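PDB 6BVD: light Chain from Clostridium botulinum, which is the protease domain of the mosaic botulinum neurotoxin type HA, a zinc metalloendopeptidase that probably cleaves a SNARE protein of nerve terminals. Local coordinates for residues P27-S32 with I156-G161; E111-A116 with I231-G236; Y238-T243 with S292-I297. All blocks are in the same frame, centred on the assembly; numbering follows the deposited sequence.

Contact 1: residues P27-S32 with I156-G161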
loop_
_atom_site.group_PDB
_atom_site.type_symbol
_atom_site.label_atom_id
_atom_site.label_comp_id
_atom_site.label_asym_id
_atom_site.label_seq_id
_atom_site.Cartn_x
_atom_site.Cartn_y
_atom_site.Cartn_z
ATOM N N PRO A 27 -30.637 8.086 5.473
ATOM C CA PRO A 27 -31.585 9.204 5.511
ATOM C C PRO A 27 -32.525 9.168 4.303
ATOM O O PRO A 27 -32.079 8.805 3.198
ATOM C CB PRO A 27 -30.681 10.459 5.505
ATOM C CG PRO A 27 -29.324 9.962 5.208
ATOM C CD PRO A 27 -29.240 8.532 5.593
ATOM N N TYR A 28 -33.795 9.478 4.562
ATOM C CA TYR A 28 -34.921 9.473 3.614
ATOM C C TYR A 28 -35.531 8.060 3.410
ATOM O O TYR A 28 -36.554 7.928 2.726
ATOM C CB TYR A 28 -34.513 10.069 2.245
ATOM C CG TYR A 28 -33.958 11.480 2.314
ATOM C CD1 TYR A 28 -34.606 12.471 3.030
ATOM C CD2 TYR A 28 -32.754 11.808 1.673
ATOM C CE1 TYR A 28 -34.093 13.775 3.092
ATOM C CE2 TYR A 28 -32.227 13.092 1.736
ATOM C CZ TYR A 28 -32.896 14.071 2.456
ATOM O OH TYR A 28 -32.390 15.354 2.517
ATOM N N TYR A 29 -34.961 7.016 4.028
ATOM C CA TYR A 29 -35.523 5.665 3.892
ATOM C C TYR A 29 -36.338 5.259 5.160
ATOM O O TYR A 29 -36.646 4.071 5.388
ATOM C CB TYR A 29 -34.419 4.636 3.605
ATOM C CG TYR A 29 -33.887 4.690 2.168
ATOM C CD1 TYR A 29 -34.536 4.005 1.144
ATOM C CD2 TYR A 29 -32.750 5.452 1.834
ATOM C CE1 TYR A 29 -34.091 4.071 -0.172
ATOM C CE2 TYR A 29 -32.283 5.496 0.521
ATOM C CZ TYR A 29 -32.951 4.803 -0.468
ATOM O OH TYR A 29 -32.510 4.843 -1.761
ATOM N N GLU A 30 -36.676 6.249 5.972
ATOM C CA GLU A 30 -37.308 5.991 7.267
ATOM C C GLU A 30 -38.710 5.372 7.105
ATOM O O GLU A 30 -39.014 4.368 7.722
ATOM C CB GLU A 30 -37.415 7.280 8.091
ATOM C CG GLU A 30 -36.104 7.991 8.408
ATOM C CD GLU A 30 -35.668 8.943 7.287
ATOM O OE1 GLU A 30 -36.477 9.198 6.378
ATOM O OE2 GLU A 30 -34.527 9.452 7.342
ATOM N N THR A 31 -39.538 5.944 6.236
ATOM C CA THR A 31 -40.922 5.479 6.115
ATOM C C THR A 31 -40.989 4.119 5.457
ATOM O O THR A 31 -41.743 3.246 5.897
ATOM C CB THR A 31 -41.778 6.482 5.329
ATOM O OG1 THR A 31 -41.855 7.687 6.096
ATOM C CG2 THR A 31 -43.197 5.953 5.128
ATOM N N SER A 32 -40.212 3.936 4.395
ATOM C CA SER A 32 -40.180 2.647 3.755
ATOM C C SER A 32 -39.432 1.616 4.620
ATOM O O SER A 32 -39.551 0.420 4.385
ATOM C CB SER A 32 -39.567 2.759 2.367
ATOM O OG SER A 32 -38.187 3.087 2.462
ATOM N N ILE A 156 -21.931 9.246 4.250
ATOM C CA ILE A 156 -22.289 8.005 3.601
ATOM C C ILE A 156 -22.019 8.144 2.113
ATOM O O ILE A 156 -22.562 9.045 1.452
ATOM C CB ILE A 156 -23.778 7.663 3.833
ATOM C CG1 ILE A 156 -24.053 7.567 5.344
ATOM C CG2 ILE A 156 -24.144 6.393 3.065
ATOM C CD1 ILE A 156 -25.523 7.406 5.676
ATOM N N ILE A 157 -21.195 7.244 1.589
ATOM C CA ILE A 157 -20.803 7.241 0.179
ATOM C C ILE A 157 -21.523 6.143 -0.542
ATOM O O ILE A 157 -21.493 5.018 -0.087
ATOM C CB ILE A 157 -19.270 7.021 -0.021
ATOM C CG1 ILE A 157 -18.447 8.079 0.755
ATOM C CG2 ILE A 157 -18.944 7.036 -1.564
ATOM C CD1 ILE A 157 -16.859 7.787 0.780
ATOM N N TRP A 158 -22.205 6.490 -1.634
ATOM C CA TRP A 158 -22.855 5.550 -2.551
ATOM C C TRP A 158 -22.124 5.472 -3.898
ATOM O O TRP A 158 -21.386 6.383 -4.262
ATOM C CB TRP A 158 -24.286 5.988 -2.873
ATOM C CG TRP A 158 -25.202 6.129 -1.739
ATOM C CD1 TRP A 158 -25.204 7.106 -0.804
ATOM C CD2 TRP A 158 -26.342 5.296 -1.465
ATOM N NE1 TRP A 158 -26.255 6.909 0.073
ATOM C CE2 TRP A 158 -26.961 5.809 -0.319
ATOM C CE3 TRP A 158 -26.872 4.170 -2.078
ATOM C CZ2 TRP A 158 -28.134 5.241 0.227
ATOM C CZ3 TRP A 158 -28.008 3.575 -1.520
ATOM C CH2 TRP A 158 -28.607 4.108 -0.368
ATOM N N GLY A 159 -22.428 4.433 -4.667
ATOM C CA GLY A 159 -22.046 4.354 -6.074
ATOM C C GLY A 159 -22.801 5.384 -6.892
ATOM O O GLY A 159 -23.593 6.128 -6.348
ATOM N N PRO A 160 -22.533 5.456 -8.201
ATOM C CA PRO A 160 -23.184 6.494 -9.011
ATOM C C PRO A 160 -24.687 6.363 -9.198
ATOM O O PRO A 160 -25.259 5.264 -9.089
ATOM C CB PRO A 160 -22.503 6.346 -10.377
ATOM C CG PRO A 160 -22.046 4.930 -10.407
ATOM C CD PRO A 160 -21.608 4.635 -8.997
ATOM N N GLY A 161 -25.303 7.502 -9.505
ATOM C CA GLY A 161 -26.652 7.521 -10.066
ATOM C C GLY A 161 -26.646 7.119 -11.542
ATOM O O GLY A 161 -25.794 6.323 -11.967
#
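A connecting loop of the mixed beta sheet of the clostridial neurotoxin protease fold packs here on one of the sheet's other strands: Pro27 and Tyr29, between the antiparallel strands 21-24 and 36-40, meet Ile156 and Trp158 of strand 155-158. Strands 36-40 and 45-48 lie between strand 21-24 and strand 155-158 in the sheet, so the loop reaches across the sheet and not just to a neighbour. The loop is braced by Glu30, whose OE2, also in a salt bridge with Arg135 NE, accepts the backbone N-H of Tyr28. Ile156 and Trp158, two residues apart, share the side of the strand that meets the loop, whereas Ile157 packs on Tyr89 and Phe97 of helix 83-100. Strand 155-158 itself is held by backbone bonds to strands 45-48 and 193-196. The contact is small, about 120 Å² in all, and wholly apolar. Pro27 CD and Ile156 CD1 approach tip to tip at 3.9 Å; Ile156 reaches this far because its CG1 branch is stretched out to CD1 (chi2 173°). Phe36 packs edge-to-face with both Tyr29 and Trp158 and joins them into one cluster, to which Tyr52 adds a further edge-to-face contact with Trp158. Tyr29 and Trp158 come from opposite directions, their rings meeting obliquely: Tyr29 CE2 lies nearly as close to Trp158 CZ2 as to Trp158 CH2, at the far end of the indole, which it approaches to 4.0 Å.

Contact 2: residues E111-A116 with I231-G236. With ACT (acetate ion), chain F.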
loop_
_atom_site.group_PDB
_atom_site.type_symbol
_atom_site.label_atom_id
_atom_site.label_comp_id
_atom_site.label_asym_id
_atom_site.label_seq_id
_atom_site.Cartn_x
_atom_site.Cartn_y
_atom_site.Cartn_z
ATOM N N GLU A 111 -8.575 13.206 8.860
ATOM C CA GLU A 111 -8.793 13.519 10.299
ATOM C C GLU A 111 -9.920 14.554 10.490
ATOM O O GLU A 111 -10.736 14.463 11.431
ATOM C CB GLU A 111 -7.501 14.038 10.965
ATOM C CG GLU A 111 -6.418 12.988 11.159
ATOM C CD GLU A 111 -5.014 13.575 11.356
ATOM O OE1 GLU A 111 -4.883 14.794 11.622
ATOM O OE2 GLU A 111 -4.029 12.806 11.238
ATOM N N GLU A 112 -9.991 15.543 9.595
ATOM C CA GLU A 112 -11.101 16.483 9.626
ATOM C C GLU A 112 -12.425 15.818 9.336
ATOM O O GLU A 112 -13.408 16.095 10.007
ATOM C CB GLU A 112 -10.889 17.633 8.606
ATOM C CG GLU A 112 -9.821 18.601 9.031
ATOM C CD GLU A 112 -10.299 19.520 10.115
ATOM O OE1 GLU A 112 -11.515 19.665 10.272
ATOM O OE2 GLU A 112 -9.476 20.095 10.825
ATOM N N ILE A 113 -12.468 14.975 8.318
ATOM C CA ILE A 113 -13.697 14.264 7.967
ATOM C C ILE A 113 -14.200 13.389 9.149
ATOM O O ILE A 113 -15.407 13.157 9.314
ATOM C CB ILE A 113 -13.487 13.411 6.719
ATOM C CG1 ILE A 113 -13.255 14.321 5.487
ATOM C CG2 ILE A 113 -14.703 12.581 6.452
ATOM C CD1 ILE A 113 -14.438 15.255 5.187
ATOM N N LYS A 114 -13.253 12.860 9.919
ATOM C CA LYS A 114 -13.583 12.020 11.074
ATOM C C LYS A 114 -14.085 12.845 12.236
ATOM O O LYS A 114 -15.071 12.490 12.877
ATOM C CB LYS A 114 -12.354 11.213 11.493
ATOM C CG LYS A 114 -12.472 10.568 12.898
ATOM C CD LYS A 114 -11.125 9.881 13.257
ATOM C CE LYS A 114 -11.105 9.379 14.707
ATOM N NZ LYS A 114 -9.782 8.728 15.040
ATOM N N ASN A 115 -13.434 13.973 12.479
ATOM C CA ASN A 115 -13.634 14.755 13.705
ATOM C C ASN A 115 -14.651 15.901 13.647
ATOM O O ASN A 115 -15.072 16.362 14.708
ATOM C CB ASN A 115 -12.293 15.338 14.175
ATOM C CG ASN A 115 -11.323 14.258 14.636
ATOM O OD1 ASN A 115 -11.750 13.225 15.158
ATOM N ND2 ASN A 115 -10.018 14.499 14.463
ATOM N N ALA A 116 -15.023 16.369 12.455
ATOM C CA ALA A 116 -15.953 17.529 12.374
ATOM C C ALA A 116 -17.405 17.055 12.452
ATOM O O ALA A 116 -18.190 17.254 11.534
ATOM C CB ALA A 116 -15.753 18.348 11.101
ATOM N N ILE A 231 -13.722 17.576 0.025
ATOM C CA ILE A 231 -13.651 18.973 0.396
ATOM C C ILE A 231 -15.072 19.582 0.537
ATOM O O ILE A 231 -15.321 20.350 1.472
ATOM C CB ILE A 231 -12.799 19.748 -0.611
ATOM C CG1 ILE A 231 -11.356 19.270 -0.494
ATOM C CG2 ILE A 231 -12.942 21.235 -0.377
ATOM C CD1 ILE A 231 -10.454 19.750 -1.676
ATOM N N HIS A 232 -15.967 19.242 -0.397
ATOM C CA HIS A 232 -17.385 19.626 -0.300
ATOM C C HIS A 232 -18.036 19.064 0.999
ATOM O O HIS A 232 -18.849 19.734 1.611
ATOM C CB HIS A 232 -18.190 19.111 -1.497
ATOM C CG HIS A 232 -17.912 19.803 -2.809
ATOM N ND1 HIS A 232 -17.924 21.168 -2.959
ATOM C CD2 HIS A 232 -17.683 19.296 -4.041
ATOM C CE1 HIS A 232 -17.680 21.480 -4.222
ATOM N NE2 HIS A 232 -17.534 20.353 -4.899
ATOM N N VAL A 233 -17.734 17.816 1.340
ATOM C CA VAL A 233 -18.251 17.190 2.582
ATOM C C VAL A 233 -17.812 18.031 3.765
ATOM O O VAL A 233 -18.591 18.416 4.618
ATOM C CB VAL A 233 -17.697 15.761 2.735
ATOM C CG1 VAL A 233 -17.981 15.124 4.170
ATOM C CG2 VAL A 233 -18.156 14.899 1.625
ATOM N N LEU A 234 -16.525 18.368 3.771
ATOM C CA LEU A 234 -15.948 19.153 4.837
ATOM C C LEU A 234 -16.650 20.483 5.024
ATOM O O LEU A 234 -16.879 20.918 6.177
ATOM C CB LEU A 234 -14.443 19.381 4.582
ATOM C CG LEU A 234 -13.705 19.992 5.769
ATOM C CD1 LEU A 234 -13.780 19.059 6.983
ATOM C CD2 LEU A 234 -12.225 20.225 5.406
ATOM N N HIS A 235 -16.976 21.166 3.923
ATOM C CA HIS A 235 -17.703 22.401 4.037
ATOM C C HIS A 235 -19.077 22.110 4.688
ATOM O O HIS A 235 -19.542 22.866 5.525
ATOM C CB HIS A 235 -17.888 23.087 2.655
ATOM C CG HIS A 235 -16.573 23.432 1.984
ATOM N ND1 HIS A 235 -16.433 23.518 0.611
ATOM C CD2 HIS A 235 -15.377 23.757 2.507
ATOM C CE1 HIS A 235 -15.183 23.851 0.318
ATOM N NE2 HIS A 235 -14.513 24.002 1.448
ATOM N N GLY A 236 -19.713 21.027 4.269
ATOM C CA GLY A 236 -21.042 20.698 4.828
ATOM C C GLY A 236 -20.986 20.370 6.342
ATOM O O GLY A 236 -21.847 20.761 7.107
HETATM C C ACT F . -19.563 23.684 -1.108
HETATM O O ACT F . -19.862 24.608 -0.318
HETATM O OXT ACT F . -18.437 23.143 -1.039
HETATM C CH3 ACT F . -20.559 23.223 -2.140
#
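Ile113 and Glu112 pack on Val233 and Leu234 along one side of a helical turn whose other side holds His232 and His235, two histidines that both donate to one oxygen of a bound acetate. His232 ND1 lies 2.8 Å and His235 ND1 2.6 Å from acetate OXT; both bonds are nearly straight and lie in the imidazole planes. Ile231 O sits over the centre of the His235 ring, 3.3 Å above its plane. The acetate probably comes from the crystallisation liquor. This turn belongs to helix 222-237, which carries the HExxH zinc motif: His232, through NE2, binds the zinc ion with His228 and Glu266. Helix 104-115 runs beside it, the axes of the two short segments 9.9 Å apart and inclined at 36°. Ile113, bent at chi2 (-61°), brings CD1 to 3.7 Å from Val233 CG1, crossing that side chain at about a right angle, and to 4.0 Å from Leu234 N. Leu234 CD1 lies over the stem of Glu112, 3.6 Å from Glu112 CB. Beyond that stem the carboxylate of Glu112 turns to other partners: OE1 is hydrogen-bonded to Tyr238 OH, and OE2 forms a salt bridge with Lys347 NZ.

Contact 3: residues Y238-T243 with S292-I297. With ACT (acetate ion), chain F.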
loop_
_atom_site.group_PDB
_atom_site.type_symbol
_atom_site.label_atom_id
_atom_site.label_comp_id
_atom_site.label_asym_id
_atom_site.label_seq_id
_atom_site.Cartn_x
_atom_site.Cartn_y
_atom_site.Cartn_z
ATOM N N TYR A 238 -18.891 21.504 8.470
ATOM C CA TYR A 238 -18.705 22.778 9.144
ATOM C C TYR A 238 -19.872 23.764 8.907
ATOM O O TYR A 238 -19.854 24.891 9.407
ATOM C CB TYR A 238 -17.352 23.413 8.713
ATOM C CG TYR A 238 -16.190 22.916 9.546
ATOM C CD1 TYR A 238 -15.949 23.414 10.829
ATOM C CD2 TYR A 238 -15.317 21.938 9.049
ATOM C CE1 TYR A 238 -14.834 22.944 11.601
ATOM C CE2 TYR A 238 -14.244 21.464 9.812
ATOM C CZ TYR A 238 -13.995 21.980 11.074
ATOM O OH TYR A 238 -12.894 21.493 11.783
ATOM N N GLY A 239 -20.886 23.343 8.147
ATOM C CA GLY A 239 -22.076 24.163 7.945
ATOM C C GLY A 239 -21.808 25.411 7.069
ATOM O O GLY A 239 -22.540 26.409 7.177
ATOM N N THR A 240 -20.760 25.358 6.233
ATOM C CA THR A 240 -20.412 26.484 5.327
ATOM C C THR A 240 -20.793 26.180 3.884
ATOM O O THR A 240 -20.449 26.937 2.962
ATOM C CB THR A 240 -18.870 26.778 5.318
ATOM O OG1 THR A 240 -18.214 25.718 4.646
ATOM C CG2 THR A 240 -18.299 26.881 6.756
ATOM N N TYR A 241 -21.520 25.085 3.676
ATOM C CA TYR A 241 -21.878 24.622 2.338
ATOM C C TYR A 241 -22.772 25.620 1.598
ATOM O O TYR A 241 -23.741 26.141 2.155
ATOM C CB TYR A 241 -22.552 23.256 2.447
ATOM C CG TYR A 241 -22.817 22.456 1.188
ATOM C CD1 TYR A 241 -21.967 21.422 0.819
ATOM C CD2 TYR A 241 -23.953 22.691 0.405
ATOM C CE1 TYR A 241 -22.212 20.655 -0.302
ATOM C CE2 TYR A 241 -24.209 21.928 -0.716
ATOM C CZ TYR A 241 -23.338 20.919 -1.061
ATOM O OH TYR A 241 -23.569 20.156 -2.184
ATOM N N ILE A 242 -22.429 25.915 0.338
ATOM C CA ILE A 242 -23.319 26.780 -0.462
ATOM C C ILE A 242 -23.709 26.194 -1.821
ATOM O O ILE A 242 -22.988 25.384 -2.405
ATOM C CB ILE A 242 -22.713 28.204 -0.685
ATOM C CG1 ILE A 242 -21.302 28.147 -1.311
ATOM C CG2 ILE A 242 -22.612 28.932 0.625
ATOM C CD1 ILE A 242 -20.769 29.564 -1.750
ATOM N N THR A 243 -24.889 26.609 -2.309
ATOM C CA THR A 243 -25.343 26.298 -3.646
ATOM C C THR A 243 -25.501 27.566 -4.534
ATOM O O THR A 243 -25.555 27.442 -5.754
ATOM C CB THR A 243 -26.713 25.589 -3.607
ATOM O OG1 THR A 243 -27.635 26.455 -2.945
ATOM C CG2 THR A 243 -26.628 24.234 -2.855
ATOM N N SER A 292 -21.444 35.079 11.456
ATOM C CA SER A 292 -22.732 35.260 12.070
ATOM C C SER A 292 -23.347 33.907 12.539
ATOM O O SER A 292 -23.882 33.815 13.655
ATOM C CB SER A 292 -23.651 35.976 11.078
ATOM O OG SER A 292 -24.958 36.050 11.573
ATOM N N ASP A 293 -23.239 32.861 11.729
ATOM C CA ASP A 293 -23.776 31.538 12.110
ATOM C C ASP A 293 -23.020 30.944 13.307
ATOM O O ASP A 293 -23.629 30.339 14.194
ATOM C CB ASP A 293 -23.705 30.555 10.949
ATOM C CG ASP A 293 -24.707 30.874 9.839
ATOM O OD1 ASP A 293 -25.694 31.554 10.118
ATOM O OD2 ASP A 293 -24.525 30.379 8.710
ATOM N N TYR A 294 -21.698 31.098 13.331
ATOM C CA TYR A 294 -20.935 30.559 14.472
ATOM C C TYR A 294 -21.203 31.328 15.757
ATOM O O TYR A 294 -21.195 30.707 16.821
ATOM C CB TYR A 294 -19.424 30.528 14.203
ATOM C CG TYR A 294 -18.991 29.443 13.254
ATOM C CD1 TYR A 294 -19.930 28.646 12.604
ATOM C CD2 TYR A 294 -17.645 29.215 13.001
ATOM C CE1 TYR A 294 -19.545 27.671 11.753
ATOM C CE2 TYR A 294 -17.250 28.222 12.137
ATOM C CZ TYR A 294 -18.214 27.458 11.509
ATOM O OH TYR A 294 -17.826 26.461 10.651
ATOM N N LYS A 295 -21.451 32.646 15.681
ATOM C CA LYS A 295 -21.860 33.422 16.866
ATOM C C LYS A 295 -23.187 32.907 17.442
ATOM O O LYS A 295 -23.373 32.864 18.680
ATOM C CB LYS A 295 -21.987 34.907 16.559
ATOM C CG LYS A 295 -20.655 35.685 16.516
ATOM C CD LYS A 295 -20.876 37.142 16.079
ATOM C CE LYS A 295 -19.537 37.900 16.023
ATOM N NZ LYS A 295 -19.660 39.283 15.492
ATOM N N ARG A 296 -24.124 32.580 16.559
ATOM C CA ARG A 296 -25.390 32.008 17.006
ATOM C C ARG A 296 -25.170 30.653 17.676
ATOM O O ARG A 296 -25.825 30.356 18.667
ATOM C CB ARG A 296 -26.368 31.854 15.854
ATOM C CG ARG A 296 -26.833 33.178 15.288
ATOM C CD ARG A 296 -27.848 32.995 14.169
ATOM N NE ARG A 296 -28.264 34.258 13.558
ATOM C CZ ARG A 296 -29.053 34.358 12.486
ATOM N NH1 ARG A 296 -29.548 33.271 11.902
ATOM N NH2 ARG A 296 -29.364 35.549 11.997
ATOM N N ILE A 297 -24.250 29.841 17.150
ATOM C CA ILE A 297 -24.007 28.514 17.760
ATOM C C ILE A 297 -23.351 28.662 19.135
ATOM O O ILE A 297 -23.728 27.948 20.056
ATOM C CB ILE A 297 -23.208 27.610 16.829
ATOM C CG1 ILE A 297 -24.086 27.243 15.630
ATOM C CG2 ILE A 297 -22.655 26.316 17.515
ATOM C CD1 ILE A 297 -23.356 26.504 14.540
HETATM C C ACT F . -19.563 23.684 -1.108
HETATM O O ACT F . -19.862 24.608 -0.318
HETATM O OXT ACT F . -18.437 23.143 -1.039
HETATM C CH3 ACT F . -20.559 23.223 -2.140
HETATM O O HOH W 1 -22.495 29.461 7.294
#
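Tyr294 and Tyr238 cross obliquely without stacking: the phenol of Tyr294, on helix 280-301, points its hydroxyl at the backbone and ring edge of Tyr238. Tyr294 OH donates to Tyr238 O at 2.9 Å, meeting a lone pair of that oxygen in the carbonyl plane (C=O...donor angle 134°). The acceptor also lies in the plane of the Tyr294 ring, so the O-H can stay coplanar with its phenol. The same oxygen, Tyr294 OH, touches the Tyr238 ring near its plane, 3.6 Å from Tyr238 CD1. From another direction Thr240 CG2 comes to 3.9 Å of Tyr294 OH; with OG1 between N and the carbonyl carbon (chi1 71°), CG2 stands anti to the carbonyl carbon, on the side of Tyr294 OH, while OG1 bonds to Tyr349 OH and His235 O. Tyr324 meets the Tyr294 ring edge-to-face, and Leu344 and Ile348 of helix 338-348 pack on both tyrosines. Gly239, with positive phi, ends helix 222-237 in a Schellman motif. Its carbonyl is reached from helix 280-301 as well: a water donates both to Gly239 O at 3.1 Å and to Asp293 OD2 at 2.6 Å. Farther along, the acetate methyl lies over one face of Tyr241 while Ile242 N donates to acetate O. Neighbouring residues Tyr294 and Asp293 thus serve two successive carbonyls at the helix end, one directly and one through water; the water, giving both its protons, lets the carboxylate approach a carbonyl that it could not bond to itself.

Contacts 2 and 3 adjoin, with centres 14 Å apart, and both involve the end of helix 222-237: contact 2 its last turns, contact 3 the loop after it. The Glu112-Tyr238 bond joins them directly, and both reach the same acetate. Contact 1 stands apart, its centre 19 Å from contact 2 and 25 Å from contact 3, but strand 155-158 pairs with strand 193-196, on which Val233 of contact 2 rests. Along the chain contacts 1 and 2 interlock, 27-32, 111-116, 156-161, 231-236, and contact 3 follows. The zinc-binding helix thus packs on the mixed sheet and helix 104-115, while the loop that leaves it meets helix 280-301.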